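Protein YCGM (Escherichia coli, PDB 1NR9) is a magnesium-binding putative isomerase of the fumarylacetoacetate hydrolase family whose precise role is not established. Local coordinates at residues A[40-52]-A[168-182]. Residues are numbered along the deposited sequence; the frame is centred on the assembly and turned at random.
Sequences PEEPVLFIKPETA and IHKIVPLIAYMSKFF
In the FAH-family fold of this protein, helix 171-178 and the residues flanking it pack against strand 45-48 and the loop leading into it, and P43 on that loop shows how one proline can serve two aromatic rings. Its CG stands over the centre of the H169 imidazole, 3.3 Å from the ring centroid and almost on the normal, a CH-pi contact. CD of the same pyrrolidine lies over the Y177 ring, 3.8 Å from its centroid, while CB meets L174 CD1. With CG anti to the backbone N (chi1 175°), the Y177 ring extends to the loop. The far face of its ring is covered, toward the rim, by F181 CE1. At the ring's edge the phenol OH donates a hydrogen bond to E42 OE1, though its modelled length is doubtful, with carboxylate and ring planes 82° apart. K122 of the second subunit hydrogen-bonds both Y177 OH and P43 O, carrying the contact into the dimer interface. Further along, L45 CD2 fits among three aromatic side chains, at 3.8 Å from Y177 CE2, 3.9 Å from F182 CE1 and 4.1 Å from F181 CD1. F182 is sandwiched: I47 CD1 sits over the middle of one face, 3.9 Å from the centroid, and F181 CB over the other. Near the loop's start, a water 2.5 Å from H169 NE2 also makes a weak bond to E41 O. The interface is thus largely apolar, with an aliphatic carbon of segment 40-52 over one face of each of the H169, Y177 and F182 rings, and the E42 carboxylate and K122 of the partner subunit probably polarise the Y177 hydroxyl together.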
loop_
_atom_site.group_PDB
_atom_site.type_symbol
_atom_site.label_atom_id
_atom_site.label_comp_id
_atom_site.label_asym_id
_atom_site.label_seq_id
_atom_site.Cartn_x
_atom_site.Cartn_y
_atom_site.Cartn_z
ATOM N N PRO A 40 -19.795 0.971 -16.149
ATOM C CA PRO A 40 -19.053 2.213 -16.390
ATOM C C PRO A 40 -17.544 1.968 -16.502
ATOM O O PRO A 40 -17.108 0.826 -16.675
ATOM C CB PRO A 40 -19.418 3.069 -15.178
ATOM C CG PRO A 40 -20.817 2.613 -14.869
ATOM C CD PRO A 40 -20.693 1.112 -14.988
ATOM N N GLU A 41 -16.749 3.033 -16.409
ATOM C CA GLU A 41 -15.301 2.882 -16.497
ATOM C C GLU A 41 -14.826 2.060 -15.307
ATOM O O GLU A 41 -15.326 2.223 -14.194
ATOM C CB GLU A 41 -14.603 4.246 -16.493
ATOM C CG GLU A 41 -14.763 5.019 -15.200
ATOM C CD GLU A 41 -13.777 6.173 -15.073
ATOM O OE1 GLU A 41 -12.549 5.921 -15.065
ATOM O OE2 GLU A 41 -14.235 7.332 -14.976
ATOM N N GLU A 42 -13.869 1.170 -15.549
ATOM C CA GLU A 42 -13.325 0.319 -14.504
ATOM C C GLU A 42 -13.002 1.088 -13.230
ATOM O O GLU A 42 -12.477 2.206 -13.272
ATOM C CB GLU A 42 -12.059 -0.375 -14.994
ATOM C CG GLU A 42 -12.302 -1.507 -15.953
ATOM C CD GLU A 42 -11.011 -2.190 -16.355
ATOM O OE1 GLU A 42 -10.217 -2.533 -15.454
ATOM O OE2 GLU A 42 -10.791 -2.392 -17.568
ATOM N N PRO A 43 -13.311 0.486 -12.073
ATOM C CA PRO A 43 -13.065 1.079 -10.756
ATOM C C PRO A 43 -11.623 1.562 -10.567
ATOM O O PRO A 43 -10.675 0.859 -10.920
ATOM C CB PRO A 43 -13.393 -0.068 -9.799
ATOM C CG PRO A 43 -14.491 -0.787 -10.513
ATOM C CD PRO A 43 -13.976 -0.825 -11.940
ATOM N N VAL A 44 -11.474 2.770 -10.024
ATOM C CA VAL A 44 -10.160 3.330 -9.718
ATOM C C VAL A 44 -9.771 2.649 -8.396
ATOM O O VAL A 44 -10.590 2.548 -7.482
ATOM C CB VAL A 44 -10.230 4.857 -9.520
ATOM C CG1 VAL A 44 -8.878 5.389 -9.074
ATOM C CG2 VAL A 44 -10.658 5.526 -10.813
ATOM N N LEU A 45 -8.527 2.181 -8.302
ATOM C CA LEU A 45 -8.043 1.460 -7.121
ATOM C C LEU A 45 -6.743 1.969 -6.517
ATOM O O LEU A 45 -5.772 2.222 -7.233
ATOM C CB LEU A 45 -7.842 -0.016 -7.486
ATOM C CG LEU A 45 -8.952 -1.032 -7.226
ATOM C CD1 LEU A 45 -10.325 -0.400 -7.415
ATOM C CD2 LEU A 45 -8.744 -2.221 -8.149
ATOM N N PHE A 46 -6.728 2.094 -5.191
ATOM C CA PHE A 46 -5.535 2.515 -4.453
ATOM C C PHE A 46 -5.545 1.773 -3.112
ATOM O O PHE A 46 -6.595 1.266 -2.690
ATOM C CB PHE A 46 -5.511 4.038 -4.261
ATOM C CG PHE A 46 -6.579 4.562 -3.352
ATOM C CD1 PHE A 46 -6.362 4.651 -1.984
ATOM C CD2 PHE A 46 -7.798 4.986 -3.866
ATOM C CE1 PHE A 46 -7.349 5.152 -1.137
ATOM C CE2 PHE A 46 -8.786 5.485 -3.032
ATOM C CZ PHE A 46 -8.560 5.571 -1.662
ATOM N N ILE A 47 -4.393 1.695 -2.443
ATOM C CA ILE A 47 -4.320 0.960 -1.178
ATOM C C ILE A 47 -3.722 1.675 0.039
ATOM O O ILE A 47 -2.663 2.302 -0.042
ATOM C CB ILE A 47 -3.521 -0.342 -1.356
ATOM C CG1 ILE A 47 -4.004 -1.093 -2.596
ATOM C CG2 ILE A 47 -3.672 -1.203 -0.112
ATOM C CD1 ILE A 47 -3.152 -2.320 -2.945
ATOM N N LYS A 48 -4.401 1.556 1.174
ATOM C CA LYS A 48 -3.908 2.146 2.413
ATOM C C LYS A 48 -3.154 1.034 3.169
ATOM O O LYS A 48 -3.640 -0.093 3.291
ATOM C CB LYS A 48 -5.073 2.672 3.255
ATOM C CG LYS A 48 -5.729 3.922 2.719
ATOM C CD LYS A 48 -6.860 4.341 3.629
ATOM C CE LYS A 48 -7.602 5.567 3.094
ATOM N NZ LYS A 48 -6.834 6.850 3.234
ATOM N N PRO A 49 -1.952 1.334 3.682
ATOM C CA PRO A 49 -1.171 0.324 4.407
ATOM C C PRO A 49 -1.611 0.116 5.853
ATOM O O PRO A 49 -2.432 0.863 6.361
ATOM C CB PRO A 49 0.243 0.865 4.294
ATOM C CG PRO A 49 0.002 2.363 4.470
ATOM C CD PRO A 49 -1.202 2.598 3.561
ATOM N N GLU A 50 -1.060 -0.900 6.505
ATOM C CA GLU A 50 -1.393 -1.229 7.891
ATOM C C GLU A 50 -1.198 -0.016 8.795
ATOM O O GLU A 50 -1.941 0.210 9.758
ATOM C CB GLU A 50 -0.502 -2.369 8.379
ATOM C CG GLU A 50 -0.945 -3.006 9.680
ATOM C CD GLU A 50 -0.020 -4.140 10.110
ATOM O OE1 GLU A 50 0.479 -4.876 9.222
ATOM O OE2 GLU A 50 0.198 -4.305 11.335
ATOM N N THR A 51 -0.197 0.778 8.459
ATOM C CA THR A 51 0.104 1.949 9.234
ATOM C C THR A 51 -1.043 2.951 9.267
ATOM O O THR A 51 -1.179 3.690 10.238
ATOM C CB THR A 51 1.340 2.643 8.676
ATOM O OG1 THR A 51 2.430 1.720 8.648
ATOM C CG2 THR A 51 1.715 3.809 9.545
ATOM N N ALA A 52 -1.872 2.980 8.226
ATOM C CA ALA A 52 -2.958 3.956 8.168
ATOM C C ALA A 52 -4.235 3.585 8.931
ATOM O O ALA A 52 -5.154 4.393 9.059
ATOM C CB ALA A 52 -3.287 4.265 6.719
ATOM N N ILE A 168 -21.863 2.803 -7.650
ATOM C CA ILE A 168 -21.824 2.484 -9.076
ATOM C C ILE A 168 -21.526 0.992 -9.227
ATOM O O ILE A 168 -22.308 0.251 -9.838
ATOM C CB ILE A 168 -20.741 3.282 -9.807
ATOM C CG1 ILE A 168 -20.977 4.771 -9.596
ATOM C CG2 ILE A 168 -20.757 2.943 -11.289
ATOM C CD1 ILE A 168 -22.390 5.194 -9.898
ATOM N N HIS A 169 -20.390 0.565 -8.673
ATOM C CA HIS A 169 -19.986 -0.844 -8.684
ATOM C C HIS A 169 -20.407 -1.378 -7.318
ATOM O O HIS A 169 -19.933 -0.909 -6.287
ATOM C CB HIS A 169 -18.477 -0.959 -8.846
ATOM C CG HIS A 169 -17.948 -0.213 -10.029
ATOM N ND1 HIS A 169 -17.891 -0.766 -11.290
ATOM C CD2 HIS A 169 -17.508 1.061 -10.153
ATOM C CE1 HIS A 169 -17.439 0.140 -12.142
ATOM N NE2 HIS A 169 -17.199 1.257 -11.478
ATOM N N LYS A 170 -21.316 -2.344 -7.309
ATOM C CA LYS A 170 -21.804 -2.906 -6.056
ATOM C C LYS A 170 -20.671 -3.534 -5.233
ATOM O O LYS A 170 -19.536 -3.638 -5.695
ATOM C CB LYS A 170 -22.904 -3.927 -6.364
ATOM C CG LYS A 170 -23.964 -3.376 -7.320
ATOM C CD LYS A 170 -24.623 -2.122 -6.746
ATOM C CE LYS A 170 -25.483 -1.375 -7.767
ATOM N NZ LYS A 170 -24.672 -0.785 -8.876
ATOM N N ILE A 171 -20.986 -3.963 -4.017
ATOM C CA ILE A 171 -19.983 -4.541 -3.142
ATOM C C ILE A 171 -19.332 -5.831 -3.611
ATOM O O ILE A 171 -18.114 -5.866 -3.745
ATOM C CB ILE A 171 -20.534 -4.760 -1.726
ATOM C CG1 ILE A 171 -21.010 -3.424 -1.148
ATOM C CG2 ILE A 171 -19.454 -5.381 -0.832
ATOM C CD1 ILE A 171 -21.592 -3.536 0.254
ATOM N N VAL A 172 -20.090 -6.896 -3.860
ATOM C CA VAL A 172 -19.419 -8.122 -4.296
ATOM C C VAL A 172 -18.744 -7.986 -5.674
ATOM O O VAL A 172 -17.694 -8.582 -5.909
ATOM C CB VAL A 172 -20.358 -9.368 -4.302
ATOM C CG1 VAL A 172 -21.214 -9.396 -3.050
ATOM C CG2 VAL A 172 -21.190 -9.395 -5.550
ATOM N N PRO A 173 -19.326 -7.203 -6.601
ATOM C CA PRO A 173 -18.657 -7.089 -7.904
ATOM C C PRO A 173 -17.311 -6.381 -7.762
ATOM O O PRO A 173 -16.294 -6.834 -8.295
ATOM C CB PRO A 173 -19.642 -6.264 -8.741
ATOM C CG PRO A 173 -20.963 -6.563 -8.121
ATOM C CD PRO A 173 -20.646 -6.551 -6.637
ATOM N N LEU A 174 -17.323 -5.258 -7.045
ATOM C CA LEU A 174 -16.116 -4.467 -6.831
ATOM C C LEU A 174 -15.021 -5.332 -6.213
ATOM O O LEU A 174 -13.906 -5.386 -6.734
ATOM C CB LEU A 174 -16.425 -3.266 -5.928
ATOM C CG LEU A 174 -15.332 -2.220 -5.672
ATOM C CD1 LEU A 174 -14.808 -1.654 -6.992
ATOM C CD2 LEU A 174 -15.906 -1.110 -4.804
ATOM N N ILE A 175 -15.338 -6.012 -5.110
ATOM C CA ILE A 175 -14.359 -6.881 -4.457
ATOM C C ILE A 175 -13.850 -7.921 -5.444
ATOM O O ILE A 175 -12.653 -8.203 -5.500
ATOM C CB ILE A 175 -14.962 -7.599 -3.230
ATOM C CG1 ILE A 175 -15.159 -6.591 -2.098
ATOM C CG2 ILE A 175 -14.059 -8.738 -2.775
ATOM C CD1 ILE A 175 -15.800 -7.179 -0.852
ATOM N N ALA A 176 -14.761 -8.493 -6.220
ATOM C CA ALA A 176 -14.380 -9.485 -7.214
ATOM C C ALA A 176 -13.395 -8.843 -8.178
ATOM O O ALA A 176 -12.384 -9.439 -8.508
ATOM C CB ALA A 176 -15.607 -9.980 -7.963
ATOM N N TYR A 177 -13.694 -7.624 -8.622
ATOM C CA TYR A 177 -12.818 -6.877 -9.539
ATOM C C TYR A 177 -11.447 -6.592 -8.894
ATOM O O TYR A 177 -10.396 -6.785 -9.517
ATOM C CB TYR A 177 -13.488 -5.555 -9.929
ATOM C CG TYR A 177 -12.618 -4.658 -10.769
ATOM C CD1 TYR A 177 -12.317 -4.983 -12.089
ATOM C CD2 TYR A 177 -12.054 -3.501 -10.228
ATOM C CE1 TYR A 177 -11.475 -4.187 -12.851
ATOM C CE2 TYR A 177 -11.209 -2.701 -10.979
ATOM C CZ TYR A 177 -10.921 -3.053 -12.292
ATOM O OH TYR A 177 -10.058 -2.278 -13.027
HETATM N N MSE A 178 -11.466 -6.140 -7.638
HETATM C CA MSE A 178 -10.235 -5.854 -6.910
HETATM C C MSE A 178 -9.301 -7.050 -6.911
HETATM O O MSE A 178 -8.122 -6.918 -7.224
HETATM C CB MSE A 178 -10.539 -5.468 -5.461
HETATM C CG MSE A 178 -11.236 -4.124 -5.322
HETATM SE SE MSE A 178 -11.819 -3.695 -3.518
HETATM C CE MSE A 178 -11.735 -1.759 -3.693
ATOM N N SER A 179 -9.828 -8.219 -6.558
ATOM C CA SER A 179 -9.013 -9.424 -6.495
ATOM C C SER A 179 -8.235 -9.691 -7.769
ATOM O O SER A 179 -7.279 -10.466 -7.758
ATOM C CB SER A 179 -9.873 -10.643 -6.148
ATOM O OG SER A 179 -10.875 -10.865 -7.117
ATOM N N LYS A 180 -8.633 -9.050 -8.865
ATOM C CA LYS A 180 -7.937 -9.245 -10.132
ATOM C C LYS A 180 -6.500 -8.724 -10.109
ATOM O O LYS A 180 -5.617 -9.307 -10.734
ATOM C CB LYS A 180 -8.696 -8.573 -11.270
ATOM C CG LYS A 180 -9.716 -9.463 -11.952
ATOM C CD LYS A 180 -10.354 -8.726 -13.125
ATOM C CE LYS A 180 -9.298 -8.252 -14.129
ATOM N NZ LYS A 180 -9.810 -7.250 -15.121
ATOM N N PHE A 181 -6.264 -7.636 -9.383
ATOM C CA PHE A 181 -4.928 -7.055 -9.306
ATOM C C PHE A 181 -4.211 -7.403 -8.008
ATOM O O PHE A 181 -2.995 -7.624 -8.003
ATOM C CB PHE A 181 -5.014 -5.546 -9.465
ATOM C CG PHE A 181 -5.872 -5.119 -10.617
ATOM C CD1 PHE A 181 -7.260 -5.200 -10.532
ATOM C CD2 PHE A 181 -5.291 -4.678 -11.805
ATOM C CE1 PHE A 181 -8.057 -4.851 -11.612
ATOM C CE2 PHE A 181 -6.075 -4.328 -12.889
ATOM C CZ PHE A 181 -7.462 -4.413 -12.796
ATOM N N PHE A 182 -4.952 -7.467 -6.910
ATOM C CA PHE A 182 -4.340 -7.790 -5.636
ATOM C C PHE A 182 -5.121 -8.876 -4.936
ATOM O O PHE A 182 -6.346 -8.789 -4.821
ATOM C CB PHE A 182 -4.297 -6.562 -4.730
ATOM C CG PHE A 182 -4.383 -5.255 -5.465
ATOM C CD1 PHE A 182 -5.545 -4.497 -5.416
ATOM C CD2 PHE A 182 -3.308 -4.791 -6.233
ATOM C CE1 PHE A 182 -5.628 -3.312 -6.116
ATOM C CE2 PHE A 182 -3.387 -3.606 -6.935
ATOM C CZ PHE A 182 -4.541 -2.866 -6.882
HETATM O O HOH W 1 -16.749 3.696 -11.418
#